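Local coordinates for protein 6-phosphogluconolactonase (Thermotoga maritima, PDB 1VL1) that hydrolyses 6-phosphogluconolactone to 6-phosphogluconate, the second step of the oxidative stage of the pentose phosphate pathway, at residues G199-K202 and I203-L206; D23-V26 and D27-E31; M37-L40 and L41-K44. All coordinates share one frame; numbering follows the deposited sequence.

From the N terminus, strand 16-21 leads into helix 25-43, and contact 2 forms the first turns of that helix. Contact 3 follows at its C-terminal end, where the chain passes to strand 47-51. The centres of contacts 2 and 3 are about 20 Å apart on the same helix. Contact 1 comes much later, at the start of helix 200-210, in the chain between strands 192-198 and 225-231, which pair in parallel. The three lie in series; none nests within or crosses another, and each closes only local helical turns. Contacts 1 and 2 both reach strand 225-231. Contact 3 packs on strand 47-51; its centre is about 32 Å from that of contact 1.

Contact 1 (G199-K202 and I203-L206); sequences GKEK and INRL
Glu201 lies alongside Arg205, one helical turn further on, with both side chains pointing the same way. Its OE2 meets Arg205 NH1 at 3.2 Å in a salt bridge with a fairly straight N-H...O angle of 160°. The carboxylate oxygen sits at the guanidinium edge, in the plane of that group. Seen from the carboxylate the fit is less regular: NH1 stands above its plane. The two planes are 77° apart. Glu201 has CG anti to its own N (chi1 -159°) and then bends at chi2, which brings the carboxylate round to the arginine. Arg205 bends at chi2 and chi3, and this folds the guanidinium back until one face covers Glu201 O.

The other carboxylate oxygen, Glu201 OE1, takes a weak bond of 3.4 Å from Asn204 ND2. One acid thus spans residues three and four places ahead. Asn204 OD1 is tied to Lys200 O by a water that donates to both, 2.8 Å from Lys200 O. Ile203 lays CG1 against Gly199 O at 3.2 Å, and its CD1 touches the same oxygen. Gly199 O also accepts the backbone bond from Ile203 N at 3.0 Å. Three residues on, Leu206 N makes the same kind of backbone bond to Lys202 O at 2.8 Å.

Arg205 has further partners: Glu208 makes a salt bridge with NE, and Pro147 O accepts from NH1. Lys202 NZ bonds to Met145 O and to a bound citrate, probably from the crystallisation liquor. Ile203 and Leu206 pack on strand 225-231. Gly199 is the N-cap residue, and these are the first turns of helix 200-210 in a beta-alpha-beta unit with parallel strands 192-198 and 225-231.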
ATOM      1  N   GLY A 199       1.164 -13.746  11.402  1.00 24.08           N
ATOM      2  CA  GLY A 199       1.522 -13.968  12.782  1.00 23.80           C
ATOM      3  C   GLY A 199       0.429 -13.634  13.778  1.00 24.17           C
ATOM      4  O   GLY A 199      -0.561 -12.961  13.477  1.00 23.39           O
ATOM      5  N   LYS A 200       0.657 -14.097  15.009  1.00 24.54           N
ATOM      6  CA  LYS A 200      -0.368 -14.075  16.067  1.00 25.79           C
ATOM      7  C   LYS A 200      -0.795 -12.677  16.453  1.00 25.18           C
ATOM      8  O   LYS A 200      -1.972 -12.430  16.655  1.00 24.48           O
ATOM      9  CB  LYS A 200       0.118 -14.839  17.305  1.00 26.48           C
ATOM     10  CG  LYS A 200       0.082 -16.338  17.081  1.00 29.66           C
ATOM     11  CD  LYS A 200       0.468 -17.179  18.283  1.00 28.30           C
ATOM     12  CE  LYS A 200       0.319 -18.661  17.935  1.00 30.50           C
ATOM     13  NZ  LYS A 200       0.976 -19.558  18.918  1.00 32.28           N
ATOM     14  N   GLU A 201       0.140 -11.755  16.569  1.00 25.06           N
ATOM     15  CA  GLU A 201      -0.243 -10.401  17.008  1.00 25.10           C
ATOM     16  C   GLU A 201      -1.152  -9.699  16.022  1.00 24.25           C
ATOM     17  O   GLU A 201      -2.106  -9.011  16.423  1.00 24.08           O
ATOM     18  CB  GLU A 201       0.985  -9.533  17.271  1.00 27.18           C
ATOM     19  CG  GLU A 201       0.712  -8.352  18.175  1.00 32.11           C
ATOM     20  CD  GLU A 201       0.365  -8.720  19.622  1.00 38.48           C
ATOM     21  OE1 GLU A 201       0.246  -9.922  19.994  1.00 42.51           O
ATOM     22  OE2 GLU A 201       0.228  -7.776  20.431  1.00 43.34           O
ATOM     23  N   LYS A 202      -0.844  -9.832  14.733  1.00 23.57           N
ATOM     24  CA  LYS A 202      -1.654  -9.190  13.714  1.00 22.26           C
ATOM     25  C   LYS A 202      -2.993  -9.912  13.566  1.00 21.50           C
ATOM     26  O   LYS A 202      -4.007  -9.283  13.345  1.00 21.29           O
ATOM     27  CB  LYS A 202      -0.934  -9.089  12.403  1.00 23.36           C
ATOM     28  CG  LYS A 202       0.310  -8.235  12.546  1.00 23.83           C
ATOM     29  CD  LYS A 202       0.908  -7.967  11.281  1.00 24.07           C
ATOM     30  CE  LYS A 202       2.230  -7.213  11.463  1.00 24.09           C
ATOM     31  NZ  LYS A 202       2.734  -6.886  10.110  1.00 24.46           N
ATOM     32  N   ILE A 203      -2.997 -11.233  13.729  1.00 21.57           N
ATOM     33  CA  ILE A 203      -4.276 -11.961  13.820  1.00 21.39           C
ATOM     34  C   ILE A 203      -5.129 -11.415  14.975  1.00 21.58           C
ATOM     35  O   ILE A 203      -6.330 -11.190  14.843  1.00 20.05           O
ATOM     36  CB  ILE A 203      -4.044 -13.492  13.974  1.00 21.97           C
ATOM     37  CG1 ILE A 203      -3.507 -14.062  12.666  1.00 22.85           C
ATOM     38  CG2 ILE A 203      -5.348 -14.153  14.326  1.00 21.78           C
ATOM     39  CD1 ILE A 203      -2.890 -15.381  12.797  1.00 25.73           C
ATOM     40  N   ASN A 204      -4.499 -11.124  16.097  1.00 21.82           N
ATOM     41  CA  ASN A 204      -5.230 -10.577  17.234  1.00 22.71           C
ATOM     42  C   ASN A 204      -5.868  -9.255  16.809  1.00 22.09           C
ATOM     43  O   ASN A 204      -7.066  -9.005  17.048  1.00 21.28           O
ATOM     44  CB  ASN A 204      -4.301 -10.332  18.436  1.00 23.09           C
ATOM     45  CG  ASN A 204      -3.905 -11.581  19.136  1.00 28.34           C
ATOM     46  OD1 ASN A 204      -4.641 -12.552  19.145  1.00 30.00           O
ATOM     47  ND2 ASN A 204      -2.726 -11.559  19.765  1.00 34.90           N
ATOM     48  N   ARG A 205      -5.087  -8.408  16.141  1.00 20.85           N
ATOM     49  CA  ARG A 205      -5.634  -7.125  15.683  1.00 21.40           C
ATOM     50  C   ARG A 205      -6.781  -7.333  14.684  1.00 20.47           C
ATOM     51  O   ARG A 205      -7.797  -6.642  14.750  1.00 21.36           O
ATOM     52  CB  ARG A 205      -4.586  -6.249  15.021  1.00 21.44           C
ATOM     53  CG  ARG A 205      -3.457  -5.812  15.917  1.00 21.85           C
ATOM     54  CD  ARG A 205      -3.830  -4.868  17.058  1.00 26.31           C
ATOM     55  NE  ARG A 205      -4.289  -5.579  18.221  1.00 26.05           N
ATOM     56  CZ  ARG A 205      -3.503  -6.279  19.041  1.00 28.23           C
ATOM     57  NH1 ARG A 205      -2.190  -6.367  18.835  1.00 29.15           N
ATOM     58  NH2 ARG A 205      -4.024  -6.901  20.083  1.00 29.08           N
ATOM     59  N   LEU A 206      -6.614  -8.286  13.757  1.00 21.31           N
ATOM     60  CA  LEU A 206      -7.709  -8.602  12.847  1.00 21.20           C
ATOM     61  C   LEU A 206      -8.949  -9.069  13.582  1.00 21.53           C
ATOM     62  O   LEU A 206     -10.076  -8.678  13.243  1.00 20.94           O
ATOM     63  CB  LEU A 206      -7.293  -9.606  11.785  1.00 21.23           C
ATOM     64  CG  LEU A 206      -8.456 -10.034  10.859  1.00 20.05           C
ATOM     65  CD1 LEU A 206      -8.977  -8.862  10.049  1.00 21.35           C
ATOM     66  CD2 LEU A 206      -7.895 -11.085   9.942  1.00 22.51           C
TER
HETATM   67  O   HOH W   1      -3.803 -14.296  17.518  1.00 31.08           O

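Contact 2 (D23-V26 and D27-E31); sequences DGYV and DFVVE
Val26 O accepts the shortest of the backbone hydrogen bonds here, 2.9 Å from Val30 N. The same oxygen is touched by Val30 CG2 at 3.2 Å, so a methyl and an N-H share its surroundings. Val26 CG1 reaches across to that methyl at 4.1 Å, a loose apolar contact one turn apart.

One residue back, Val29 N bonds to Tyr25 O in an almost perfectly straight line, at 177°. Beside that bond Val29 CG2 rests over one face of the Tyr25 ring. It stands 3.8 Å from the ring centroid and 17° off the normal, a CH-pi contact. The methyl is shifted toward the phenol end, with Tyr25 CZ its closest ring atom at 3.7 Å. Tyr25 has CG anti to its own N (chi1 180°), and this swings the ring toward the next turn, where its face meets the valine. Val29 CG2 lies beside its own N, which lets the methyl touch both the ring face and Tyr25 O.

The helix opens at Gly24, the N-cap residue, whose backbone has a positive phi, a shape glycine adopts easily. Its carbonyl O receives Phe28 N at 3.0 Å, and Phe28 CB packs on the same oxygen.

Further out, Tyr25 OH bonds to Phe229 O of strand 225-231. Val29 packs on Leu196, Phe229 and Val60, and Val30 also meets Val60 on helix 57-64. With an alanine here in place of Tyr25, Val29 CG2 would probably lose the ring face it rests on, and Phe229 O its hydroxyl partner.

The chemistry is thus mainly apolar. The valines pack the first turns of helix 25-43 against helix 57-64 and strands 192-198 and 225-231. The tyrosine face covers Val29 from within the helix, and the phenol oxygen of this buried residue is satisfied by a strand carbonyl.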
ATOM      1  N   ASP A  23       0.862 -22.414   4.883  1.00 32.47           N
ATOM      2  CA  ASP A  23       2.001 -22.843   4.113  1.00 31.16           C
ATOM      3  C   ASP A  23       1.927 -22.208   2.726  1.00 29.62           C
ATOM      4  O   ASP A  23       0.846 -21.951   2.220  1.00 30.15           O
ATOM      5  CB  ASP A  23       1.945 -24.342   3.979  1.00 32.12           C
ATOM      6  CG  ASP A  23       3.266 -24.920   3.798  1.00 33.05           C
ATOM      7  OD1 ASP A  23       3.920 -25.239   4.807  1.00 34.75           O
ATOM      8  OD2 ASP A  23       3.737 -25.075   2.671  1.00 38.60           O
ATOM      9  N   GLY A  24       3.067 -21.925   2.113  1.00 27.24           N
ATOM     10  CA  GLY A  24       3.097 -21.302   0.792  1.00 26.36           C
ATOM     11  C   GLY A  24       2.494 -19.904   0.715  1.00 25.61           C
ATOM     12  O   GLY A  24       1.912 -19.531  -0.311  1.00 23.65           O
ATOM     13  N   TYR A  25       2.716 -19.100   1.754  1.00 24.52           N
ATOM     14  CA  TYR A  25       2.051 -17.797   1.865  1.00 24.26           C
ATOM     15  C   TYR A  25       2.378 -16.923   0.665  1.00 24.34           C
ATOM     16  O   TYR A  25       1.490 -16.435  -0.039  1.00 24.52           O
ATOM     17  CB  TYR A  25       2.469 -17.111   3.158  1.00 23.77           C
ATOM     18  CG  TYR A  25       1.825 -15.774   3.320  1.00 23.61           C
ATOM     19  CD1 TYR A  25       0.546 -15.671   3.858  1.00 21.59           C
ATOM     20  CD2 TYR A  25       2.478 -14.612   2.908  1.00 21.59           C
ATOM     21  CE1 TYR A  25      -0.086 -14.413   3.975  1.00 20.84           C
ATOM     22  CE2 TYR A  25       1.884 -13.357   3.002  1.00 21.16           C
ATOM     23  CZ  TYR A  25       0.585 -13.252   3.562  1.00 22.45           C
ATOM     24  OH  TYR A  25       0.023 -11.985   3.649  1.00 22.99           O
ATOM     25  N   VAL A  26       3.667 -16.658   0.465  1.00 24.25           N
ATOM     26  CA  VAL A  26       4.053 -15.743  -0.569  1.00 24.09           C
ATOM     27  C   VAL A  26       3.570 -16.192  -1.943  1.00 24.18           C
ATOM     28  O   VAL A  26       3.059 -15.371  -2.707  1.00 23.28           O
ATOM     29  CB  VAL A  26       5.578 -15.488  -0.555  1.00 24.09           C
ATOM     30  CG1 VAL A  26       5.998 -14.694  -1.765  1.00 24.82           C
ATOM     31  CG2 VAL A  26       5.976 -14.747   0.731  1.00 24.50           C
ATOM     32  N   ASP A  27       3.786 -17.463  -2.284  1.00 24.16           N
ATOM     33  CA  ASP A  27       3.335 -17.982  -3.572  1.00 25.31           C
ATOM     34  C   ASP A  27       1.830 -17.817  -3.778  1.00 24.63           C
ATOM     35  O   ASP A  27       1.403 -17.418  -4.831  1.00 24.60           O
ATOM     36  CB  ASP A  27       3.755 -19.431  -3.751  1.00 26.21           C
ATOM     37  CG  ASP A  27       5.255 -19.562  -4.027  1.00 29.04           C
ATOM     38  OD1 ASP A  27       5.889 -18.543  -4.401  1.00 34.15           O
ATOM     39  OD2 ASP A  27       5.880 -20.607  -3.852  1.00 30.95           O
ATOM     40  N   PHE A  28       1.048 -18.066  -2.738  1.00 23.93           N
ATOM     41  CA  PHE A  28      -0.396 -17.947  -2.851  1.00 23.65           C
ATOM     42  C   PHE A  28      -0.791 -16.507  -3.088  1.00 23.45           C
ATOM     43  O   PHE A  28      -1.592 -16.196  -3.984  1.00 24.89           O
ATOM     44  CB  PHE A  28      -1.035 -18.468  -1.598  1.00 23.46           C
ATOM     45  CG  PHE A  28      -2.534 -18.488  -1.637  1.00 22.82           C
ATOM     46  CD1 PHE A  28      -3.226 -19.567  -2.156  1.00 27.09           C
ATOM     47  CD2 PHE A  28      -3.252 -17.403  -1.169  1.00 25.89           C
ATOM     48  CE1 PHE A  28      -4.606 -19.579  -2.166  1.00 28.05           C
ATOM     49  CE2 PHE A  28      -4.670 -17.425  -1.181  1.00 23.75           C
ATOM     50  CZ  PHE A  28      -5.315 -18.464  -1.689  1.00 25.82           C
ATOM     51  N   VAL A  29      -0.246 -15.602  -2.287  1.00 22.82           N
ATOM     52  CA  VAL A  29      -0.540 -14.194  -2.473  1.00 21.63           C
ATOM     53  C   VAL A  29      -0.151 -13.678  -3.873  1.00 23.21           C
ATOM     54  O   VAL A  29      -0.898 -12.958  -4.534  1.00 23.44           O
ATOM     55  CB  VAL A  29       0.145 -13.348  -1.390  1.00 21.24           C
ATOM     56  CG1 VAL A  29       0.003 -11.842  -1.627  1.00 23.38           C
ATOM     57  CG2 VAL A  29      -0.358 -13.794   0.011  1.00 22.85           C
ATOM     58  N   VAL A  30       1.032 -14.033  -4.315  1.00 23.04           N
ATOM     59  CA  VAL A  30       1.491 -13.558  -5.610  1.00 23.66           C
ATOM     60  C   VAL A  30       0.538 -14.053  -6.713  1.00 23.48           C
ATOM     61  O   VAL A  30       0.174 -13.290  -7.581  1.00 24.22           O
ATOM     62  CB  VAL A  30       2.945 -14.016  -5.860  1.00 23.64           C
ATOM     63  CG1 VAL A  30       3.321 -13.891  -7.361  1.00 25.07           C
ATOM     64  CG2 VAL A  30       3.857 -13.246  -4.985  1.00 23.85           C
ATOM     65  N   GLU A  31       0.113 -15.302  -6.641  1.00 24.77           N
ATOM     66  CA  GLU A  31      -0.823 -15.887  -7.623  1.00 24.13           C
ATOM     67  C   GLU A  31      -2.171 -15.142  -7.637  1.00 25.02           C
ATOM     68  O   GLU A  31      -2.726 -14.861  -8.692  1.00 24.17           O
ATOM     69  CB  GLU A  31      -1.033 -17.390  -7.339  1.00 24.43           C
ATOM     70  CG  GLU A  31      -2.122 -18.041  -8.191  1.00 26.44           C
ATOM     71  CD  GLU A  31      -1.866 -17.938  -9.692  1.00 31.27           C
ATOM     72  OE1 GLU A  31      -0.742 -17.575 -10.125  1.00 30.71           O
ATOM     73  OE2 GLU A  31      -2.810 -18.273 -10.457  1.00 38.40           O
TER

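Contact 3 (M37-L40 and L41-K44); sequences MEKL and LEEK
Leu41 CG lies 3.3 Å from Met37 O, and Leu41 CD1 also touches that oxygen. The same carbonyl accepts the bond from Leu41 N at 3.0 Å, so alkyl and amide groups crowd round it. Leu41 CD1 runs on to Glu38 OE1 at 3.9 Å. The Glu38 chain bends at chi2 (-76°), which turns its carboxylate toward the leucine.

Leu40 O accepts two hydrogen bonds. Lys44 N approaches nearly along the C=O axis at 3.0 Å, while Glu43 N, also at 3.0 Å, comes from above the carbonyl plane. The bonds from Glu42 N to Glu38 O and Lys39 O are weak, as is that from Glu43 N to Lys39 O. Glu42 CG covers Glu38 O at 3.3 Å.

Outside these turns, Leu40 and Leu41 pack on Ile47 of strand 47-51, joined by Met37. Lys44 NZ makes a salt bridge with Asp139 and bonds to Lys46 O. Arg73 donates to the carbonyls of Leu41 and Lys44.

Carbonyls at the C-terminal end of a helix lack further amides along the helix. Here Arg73 probably offsets the negative pole at Leu41 O and also holds the loop carbonyl of Lys44, while the leucines keep the buried side apolar.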
ATOM      1  N   MET A  37      -4.551  -8.646 -11.321  1.00 26.48           N
ATOM      2  CA  MET A  37      -3.918  -7.674 -12.193  1.00 26.12           C
ATOM      3  C   MET A  37      -4.164  -8.044 -13.640  1.00 24.57           C
ATOM      4  O   MET A  37      -4.438  -7.194 -14.472  1.00 26.00           O
ATOM      5  CB  MET A  37      -2.423  -7.583 -11.901  1.00 25.30           C
ATOM      6  CG  MET A  37      -2.111  -6.944 -10.511  1.00 25.09           C
ATOM      7  SD  MET A  37      -0.328  -6.807 -10.145  1.00 31.27           S
ATOM      8  CE  MET A  37       0.125  -5.743 -11.480  1.00 32.35           C
ATOM      9  N   GLU A  38      -4.054  -9.321 -13.962  1.00 24.52           N
ATOM     10  CA  GLU A  38      -4.334  -9.765 -15.324  1.00 24.32           C
ATOM     11  C   GLU A  38      -5.800  -9.548 -15.726  1.00 24.52           C
ATOM     12  O   GLU A  38      -6.089  -9.140 -16.859  1.00 22.27           O
ATOM     13  CB  GLU A  38      -3.900 -11.205 -15.508  1.00 26.17           C
ATOM     14  CG  GLU A  38      -2.403 -11.389 -15.587  1.00 27.26           C
ATOM     15  CD  GLU A  38      -1.814 -10.962 -16.925  1.00 35.83           C
ATOM     16  OE1 GLU A  38      -2.087  -9.845 -17.420  1.00 38.93           O
ATOM     17  OE2 GLU A  38      -1.086 -11.769 -17.513  1.00 41.36           O
ATOM     18  N   LYS A  39      -6.725  -9.799 -14.809  1.00 24.17           N
ATOM     19  CA  LYS A  39      -8.133  -9.470 -15.061  1.00 26.12           C
ATOM     20  C   LYS A  39      -8.329  -7.960 -15.326  1.00 24.18           C
ATOM     21  O   LYS A  39      -9.016  -7.570 -16.264  1.00 27.13           O
ATOM     22  CB  LYS A  39      -9.029  -9.933 -13.880  1.00 25.74           C
ATOM     23  CG  LYS A  39      -9.185 -11.457 -13.738  1.00 30.20           C
ATOM     24  CD  LYS A  39     -10.012 -11.922 -12.467  1.00 31.60           C
ATOM     25  CE  LYS A  39      -9.302 -11.613 -11.142  1.00 35.92           C
ATOM     26  NZ  LYS A  39      -9.789 -12.278  -9.874  1.00 37.62           N
ATOM     27  N   LEU A  40      -7.683  -7.134 -14.522  1.00 24.57           N
ATOM     28  CA  LEU A  40      -7.831  -5.686 -14.634  1.00 23.49           C
ATOM     29  C   LEU A  40      -7.364  -5.261 -16.019  1.00 24.60           C
ATOM     30  O   LEU A  40      -8.050  -4.529 -16.714  1.00 24.04           O
ATOM     31  CB  LEU A  40      -7.099  -4.965 -13.491  1.00 24.28           C
ATOM     32  CG  LEU A  40      -7.805  -5.045 -12.111  1.00 24.23           C
ATOM     33  CD1 LEU A  40      -6.882  -4.678 -11.004  1.00 24.99           C
ATOM     34  CD2 LEU A  40      -9.002  -4.133 -12.102  1.00 27.72           C
ATOM     35  N   LEU A  41      -6.231  -5.813 -16.446  1.00 23.95           N
ATOM     36  CA  LEU A  41      -5.668  -5.492 -17.763  1.00 25.18           C
ATOM     37  C   LEU A  41      -6.457  -6.006 -18.957  1.00 26.18           C
ATOM     38  O   LEU A  41      -6.271  -5.514 -20.067  1.00 25.16           O
ATOM     39  CB  LEU A  41      -4.197  -5.938 -17.820  1.00 24.58           C
ATOM     40  CG  LEU A  41      -3.230  -5.213 -16.874  1.00 26.59           C
ATOM     41  CD1 LEU A  41      -1.991  -6.053 -16.689  1.00 27.08           C
ATOM     42  CD2 LEU A  41      -2.865  -3.818 -17.405  1.00 26.51           C
ATOM     43  N   GLU A  42      -7.354  -6.981 -18.777  1.00 28.02           N
ATOM     44  CA  GLU A  42      -8.251  -7.378 -19.861  1.00 29.96           C
ATOM     45  C   GLU A  42      -9.295  -6.295 -20.105  1.00 29.86           C
ATOM     46  O   GLU A  42      -9.802  -6.159 -21.213  1.00 31.34           O
ATOM     47  CB  GLU A  42      -8.963  -8.694 -19.540  1.00 29.69           C
ATOM     48  CG  GLU A  42      -8.012  -9.865 -19.393  1.00 32.04           C
ATOM     49  CD  GLU A  42      -8.732 -11.162 -19.091  1.00 33.97           C
ATOM     50  OE1 GLU A  42      -9.370 -11.249 -18.014  1.00 40.27           O
ATOM     51  OE2 GLU A  42      -8.658 -12.088 -19.928  1.00 39.18           O
ATOM     52  N   GLU A  43      -9.607  -5.545 -19.054  1.00 29.83           N
ATOM     53  CA  GLU A  43     -10.680  -4.561 -19.048  1.00 30.87           C
ATOM     54  C   GLU A  43     -10.217  -3.141 -19.377  1.00 30.02           C
ATOM     55  O   GLU A  43     -10.983  -2.353 -19.942  1.00 29.30           O
ATOM     56  CB  GLU A  43     -11.278  -4.505 -17.638  1.00 31.75           C
ATOM     57  CG  GLU A  43     -11.958  -5.769 -17.162  1.00 33.88           C
ATOM     58  CD  GLU A  43     -12.295  -5.699 -15.682  1.00 34.78           C
ATOM     59  OE1 GLU A  43     -11.918  -4.709 -15.010  1.00 40.95           O
ATOM     60  OE2 GLU A  43     -12.944  -6.636 -15.178  1.00 41.10           O
ATOM     61  N   LYS A  44      -8.982  -2.811 -18.980  1.00 28.22           N
ATOM     62  CA  LYS A  44      -8.479  -1.442 -18.977  1.00 28.42           C
ATOM     63  C   LYS A  44      -7.082  -1.357 -19.535  1.00 26.96           C
ATOM     64  O   LYS A  44      -6.241  -2.188 -19.238  1.00 26.62           O
ATOM     65  CB  LYS A  44      -8.314  -0.955 -17.553  1.00 28.94           C
ATOM     66  CG  LYS A  44      -9.547  -0.830 -16.728  1.00 31.19           C
ATOM     67  CD  LYS A  44      -9.160  -0.337 -15.325  1.00 32.15           C
ATOM     68  CE  LYS A  44      -8.833   1.199 -15.358  1.00 35.71           C
ATOM     69  NZ  LYS A  44      -7.811   1.707 -14.426  1.00 28.55           N
TER